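Local coordinates for protein glycerate 2-kinase (Pyrococcus horikoshii, PDB 1X3L) that catalyses the ATP-dependent phosphorylation of D-glycerate to 2-phosphoglycerate, a reaction that needs a divalent cation such as magnesium, at residues Lys19-Tyr24 and Ser269-Ala274; Arg25-Ala30 and Phe263-Asn268. One frame throughout, in Å; residues are numbered along the deposited sequence.

Contact 1. Residues Lys19-Tyr24 and Ser269-Ala274; sequences KAADPY and SISCEA
Ala-20 presses its methyl group against that of Ala-274, CB to CB 3.5 Å, and here helix 6-20 packs closely against helix 268-281. Two alanines facing each other let the backbones come close: the CA atoms of Ala-20 and Ser-271 are 5.4 Å apart. One turn earlier along the second helix the fit is looser. CG2 of Ile-270 lies 4.1 Å from Ala-20 O and 4.5 Å from Ala-20 CB, and a water sits beside it. That water donates to Ala-20 O at 2.9 Å and to Ser-271 OG at 3.1 Å, joining the two segments where they do not bond directly. Ser-271 OG, anti to its own carbonyl carbon (chi1 -76°), lies 3.5 Å from Ala-21 CB and also hydrogen-bonds to Ala-17 O, one turn back in the first helix. Ala-21 and Ser-271 both touch Val-425, and Ser-271 touches Ile-428 of the mixed sheet, placing the contact where helices of the amino-terminal part meet the carboxy-terminal lobe. The chemistry thus pairs two alanine methyls for closeness with a water that gives Ala-20 O a donor and passes the link on to Ser-271 OG.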
loop_
_atom_site.group_PDB
_atom_site.type_symbol
_atom_site.label_atom_id
_atom_site.label_comp_id
_atom_site.label_asym_id
_atom_site.label_seq_id
_atom_site.Cartn_x
_atom_site.Cartn_y
_atom_site.Cartn_z
ATOM N N LYS A 19 -5.456 9.319 -8.434
ATOM C CA LYS A 19 -5.121 10.621 -7.852
ATOM C C LYS A 19 -5.213 10.592 -6.326
ATOM O O LYS A 19 -4.376 11.168 -5.636
ATOM C CB LYS A 19 -6.055 11.711 -8.388
ATOM C CG LYS A 19 -5.921 11.989 -9.878
ATOM C CD LYS A 19 -6.949 13.022 -10.329
ATOM C CE LYS A 19 -6.952 13.183 -11.839
ATOM N NZ LYS A 19 -8.023 14.125 -12.298
ATOM N N ALA A 20 -6.231 9.920 -5.804
ATOM C CA ALA A 20 -6.418 9.830 -4.356
ATOM C C ALA A 20 -5.303 9.007 -3.704
ATOM O O ALA A 20 -5.118 9.056 -2.486
ATOM C CB ALA A 20 -7.777 9.211 -4.043
ATOM N N ALA A 21 -4.571 8.248 -4.518
ATOM C CA ALA A 21 -3.479 7.423 -4.010
ATOM C C ALA A 21 -2.109 8.040 -4.286
ATOM O O ALA A 21 -1.086 7.498 -3.866
ATOM C CB ALA A 21 -3.551 6.022 -4.612
ATOM N N ASP A 22 -2.083 9.165 -4.993
ATOM C CA ASP A 22 -0.823 9.840 -5.289
ATOM C C ASP A 22 -0.216 10.326 -3.976
ATOM O O ASP A 22 -0.859 11.069 -3.229
ATOM C CB ASP A 22 -1.053 11.034 -6.217
ATOM C CG ASP A 22 0.227 11.785 -6.516
ATOM O OD1 ASP A 22 1.137 11.179 -7.111
ATOM O OD2 ASP A 22 0.334 12.975 -6.148
ATOM N N PRO A 23 1.032 9.923 -3.679
ATOM C CA PRO A 23 1.683 10.337 -2.431
ATOM C C PRO A 23 1.650 11.844 -2.184
ATOM O O PRO A 23 1.271 12.291 -1.102
ATOM C CB PRO A 23 3.098 9.792 -2.582
ATOM C CG PRO A 23 2.885 8.549 -3.407
ATOM C CD PRO A 23 1.917 9.041 -4.462
ATOM N N TYR A 24 2.042 12.623 -3.187
ATOM C CA TYR A 24 2.042 14.074 -3.060
ATOM C C TYR A 24 0.624 14.604 -2.794
ATOM O O TYR A 24 0.394 15.315 -1.814
ATOM C CB TYR A 24 2.611 14.714 -4.332
ATOM C CG TYR A 24 2.698 16.218 -4.267
ATOM C CD1 TYR A 24 3.743 16.851 -3.591
ATOM C CD2 TYR A 24 1.714 17.013 -4.854
ATOM C CE1 TYR A 24 3.805 18.238 -3.497
ATOM C CE2 TYR A 24 1.764 18.399 -4.765
ATOM C CZ TYR A 24 2.813 19.004 -4.084
ATOM O OH TYR A 24 2.856 20.372 -3.983
ATOM N N SER A 269 -9.048 1.648 0.373
ATOM C CA SER A 269 -10.327 2.192 0.826
ATOM C C SER A 269 -10.481 3.677 0.475
ATOM O O SER A 269 -11.547 4.115 0.026
ATOM C CB SER A 269 -10.471 2.017 2.340
ATOM O OG SER A 269 -11.668 2.626 2.800
ATOM N N ILE A 270 -9.421 4.449 0.682
ATOM C CA ILE A 270 -9.469 5.874 0.373
ATOM C C ILE A 270 -9.659 6.079 -1.128
ATOM O O ILE A 270 -10.359 7.005 -1.554
ATOM C CB ILE A 270 -8.194 6.596 0.888
ATOM C CG1 ILE A 270 -8.289 6.749 2.414
ATOM C CG2 ILE A 270 -8.043 7.962 0.235
ATOM C CD1 ILE A 270 -7.020 7.251 3.063
ATOM N N SER A 271 -9.062 5.206 -1.934
ATOM C CA SER A 271 -9.224 5.323 -3.379
ATOM C C SER A 271 -10.635 4.890 -3.791
ATOM O O SER A 271 -11.224 5.474 -4.700
ATOM C CB SER A 271 -8.162 4.497 -4.120
ATOM O OG SER A 271 -6.899 5.152 -4.084
ATOM N N CYS A 272 -11.179 3.880 -3.118
ATOM C CA CYS A 272 -12.533 3.415 -3.427
ATOM C C CYS A 272 -13.553 4.500 -3.069
ATOM O O CYS A 272 -14.567 4.666 -3.748
ATOM C CB CYS A 272 -12.853 2.133 -2.650
ATOM S SG CYS A 272 -11.969 0.644 -3.239
ATOM N N GLU A 273 -13.275 5.242 -2.002
ATOM C CA GLU A 273 -14.172 6.303 -1.573
ATOM C C GLU A 273 -14.109 7.450 -2.580
ATOM O O GLU A 273 -15.125 8.084 -2.873
ATOM C CB GLU A 273 -13.797 6.775 -0.163
ATOM C CG GLU A 273 -13.935 5.663 0.875
ATOM C CD GLU A 273 -13.450 6.062 2.262
ATOM O OE1 GLU A 273 -12.596 6.967 2.367
ATOM O OE2 GLU A 273 -13.912 5.451 3.251
ATOM N N ALA A 274 -12.918 7.700 -3.120
ATOM C CA ALA A 274 -12.751 8.750 -4.118
ATOM C C ALA A 274 -13.585 8.393 -5.347
ATOM O O ALA A 274 -14.159 9.271 -5.993
ATOM C CB ALA A 274 -11.278 8.893 -4.502
HETATM O O HOH W 1 -5.649 6.394 -1.566
#

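Contact 2. Residues Arg25-Ala30 and Phe263-Asn268; sequences RAVLNA and FLIASN
Ala-26 O is gripped twice: a water donates to it at 2.8 Å, and Ala-30 N, one turn on in helix 23-30, donates to it at 3.1 Å. The same water also approaches Ile-265 O, although the length refined for that second bond is too short to be trusted. Around this water the contact is apolar. Ile-265 is the main wedge, its CG1 held between its own backbone N and carbonyl carbon (chi1 69°) while its two branches part along the helix. Ile-265 CD1 meets Val-27 CG2 at 3.6 Å, the two side chains crossing at a slant, and Ile-265 CG2 meets Ala-30 CB at 3.6 Å. Ala-26 CB lies 3.6 Å from Ile-265 O and 4.0 Å from Ala-266 CB. With Ala-26 and Ala-30 facing the strand, the axes of segments 25-30 and 263-266 approach to 7.6 Å, their directions 128° apart. Strand 260-266 is the outermost of the six-stranded parallel sheet in this chain, and its neighbour 188-194 contributes Leu-192, which touches both Val-27 and Ile-265. Dispersion between methyl groups therefore supplies most of the contact, while the water gives Ala-26 O a second donor and its link to the strand remains doubtful.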
loop_
_atom_site.group_PDB
_atom_site.type_symbol
_atom_site.label_atom_id
_atom_site.label_comp_id
_atom_site.label_asym_id
_atom_site.label_seq_id
_atom_site.Cartn_x
_atom_site.Cartn_y
_atom_site.Cartn_z
ATOM N N ARG A 25 -0.322 14.257 -3.663
ATOM C CA ARG A 25 -1.704 14.706 -3.499
ATOM C C ARG A 25 -2.329 14.195 -2.205
ATOM O O ARG A 25 -3.056 14.924 -1.534
ATOM C CB ARG A 25 -2.571 14.235 -4.671
ATOM C CG ARG A 25 -2.214 14.838 -6.020
ATOM C CD ARG A 25 -2.987 14.136 -7.133
ATOM N NE ARG A 25 -2.599 14.599 -8.463
ATOM C CZ ARG A 25 -3.151 15.635 -9.084
ATOM N NH1 ARG A 25 -4.123 16.322 -8.495
ATOM N NH2 ARG A 25 -2.730 15.984 -10.294
ATOM N N ALA A 26 -2.054 12.940 -1.861
ATOM C CA ALA A 26 -2.613 12.352 -0.646
ATOM C C ALA A 26 -2.245 13.168 0.590
ATOM O O ALA A 26 -3.081 13.374 1.476
ATOM C CB ALA A 26 -2.138 10.911 -0.487
ATOM N N VAL A 27 -0.997 13.631 0.654
ATOM C CA VAL A 27 -0.565 14.429 1.797
ATOM C C VAL A 27 -1.336 15.743 1.854
ATOM O O VAL A 27 -1.808 16.141 2.919
ATOM C CB VAL A 27 0.955 14.740 1.749
ATOM C CG1 VAL A 27 1.316 15.751 2.842
ATOM C CG2 VAL A 27 1.757 13.453 1.939
ATOM N N LEU A 28 -1.473 16.415 0.714
ATOM C CA LEU A 28 -2.196 17.684 0.683
ATOM C C LEU A 28 -3.685 17.508 0.983
ATOM O O LEU A 28 -4.300 18.382 1.591
ATOM C CB LEU A 28 -1.999 18.386 -0.671
ATOM C CG LEU A 28 -0.536 18.749 -0.978
ATOM C CD1 LEU A 28 -0.462 19.615 -2.229
ATOM C CD2 LEU A 28 0.073 19.489 0.217
ATOM N N ASN A 29 -4.267 16.382 0.563
ATOM C CA ASN A 29 -5.682 16.132 0.841
ATOM C C ASN A 29 -5.892 15.955 2.342
ATOM O O ASN A 29 -6.919 16.359 2.891
ATOM C CB ASN A 29 -6.186 14.856 0.150
ATOM C CG ASN A 29 -6.260 14.987 -1.359
ATOM O OD1 ASN A 29 -6.522 16.066 -1.891
ATOM N ND2 ASN A 29 -6.056 13.875 -2.058
ATOM N N ALA A 30 -4.908 15.348 2.999
ATOM C CA ALA A 30 -4.986 15.067 4.429
ATOM C C ALA A 30 -4.523 16.186 5.347
ATOM O O ALA A 30 -5.107 16.404 6.406
ATOM C CB ALA A 30 -4.193 13.800 4.743
ATOM N N PHE A 263 -1.845 8.507 11.081
ATOM C CA PHE A 263 -2.878 8.783 10.091
ATOM C C PHE A 263 -2.592 7.981 8.824
ATOM O O PHE A 263 -1.476 8.001 8.303
ATOM C CB PHE A 263 -2.893 10.272 9.722
ATOM C CG PHE A 263 -3.149 11.192 10.886
ATOM C CD1 PHE A 263 -4.452 11.504 11.273
ATOM C CD2 PHE A 263 -2.086 11.748 11.595
ATOM C CE1 PHE A 263 -4.693 12.361 12.349
ATOM C CE2 PHE A 263 -2.312 12.606 12.672
ATOM C CZ PHE A 263 -3.617 12.915 13.050
ATOM N N LEU A 264 -3.597 7.265 8.337
ATOM C CA LEU A 264 -3.459 6.504 7.106
ATOM C C LEU A 264 -4.041 7.469 6.072
ATOM O O LEU A 264 -5.238 7.769 6.107
ATOM C CB LEU A 264 -4.282 5.209 7.191
ATOM C CG LEU A 264 -4.246 4.252 5.991
ATOM C CD1 LEU A 264 -2.810 3.862 5.662
ATOM C CD2 LEU A 264 -5.082 3.010 6.310
ATOM N N ILE A 265 -3.203 7.969 5.167
ATOM C CA ILE A 265 -3.668 8.951 4.185
ATOM C C ILE A 265 -3.830 8.485 2.740
ATOM O O ILE A 265 -4.282 9.245 1.882
ATOM C CB ILE A 265 -2.758 10.194 4.201
ATOM C CG1 ILE A 265 -1.375 9.840 3.642
ATOM C CG2 ILE A 265 -2.628 10.709 5.633
ATOM C CD1 ILE A 265 -0.507 11.043 3.345
ATOM N N ALA A 266 -3.449 7.248 2.458
ATOM C CA ALA A 266 -3.603 6.704 1.112
ATOM C C ALA A 266 -3.757 5.215 1.314
ATOM O O ALA A 266 -2.959 4.595 2.021
ATOM C CB ALA A 266 -2.375 7.016 0.249
ATOM N N SER A 267 -4.792 4.646 0.711
ATOM C CA SER A 267 -5.070 3.223 0.857
ATOM C C SER A 267 -6.108 2.829 -0.175
ATOM O O SER A 267 -6.690 3.681 -0.840
ATOM C CB SER A 267 -5.644 2.944 2.245
ATOM O OG SER A 267 -6.925 3.549 2.375
ATOM N N ASN A 268 -6.349 1.533 -0.296
ATOM C CA ASN A 268 -7.327 1.050 -1.250
ATOM C C ASN A 268 -8.699 1.645 -0.912
ATOM O O ASN A 268 -9.416 2.109 -1.798
ATOM C CB ASN A 268 -7.362 -0.478 -1.214
ATOM C CG ASN A 268 -8.175 -1.059 -2.340
ATOM O OD1 ASN A 268 -9.400 -1.075 -2.284
ATOM N ND2 ASN A 268 -7.496 -1.525 -3.383
HETATM O O HOH W 2 -5.155 11.551 1.765
#

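Consecutive pieces of chain take part on both sides: helix 23-30 begins within segment 19-24, though its first residues do not touch segment 269-274, and carries contact 2, while strand 260-266 runs almost directly into helix 268-281. The centres lie about 7 Å apart, and Ile-270 CD1 stands 3.4 Å from Ile-265 C, so the two form one continuous patch. Both are interior contacts, but all five touching residues of contact 2 are buried, whereas Ala-20 and Ile-270 leave contact 1 partly exposed. In contact 2, two alanines and a valine pack on Ile-265 and Ala-266 of the outermost strand; contact 1, toward the other lobe, relies on alanines, a serine and an isoleucine methyl. Water bridges contact 1 soundly, contact 2 doubtfully.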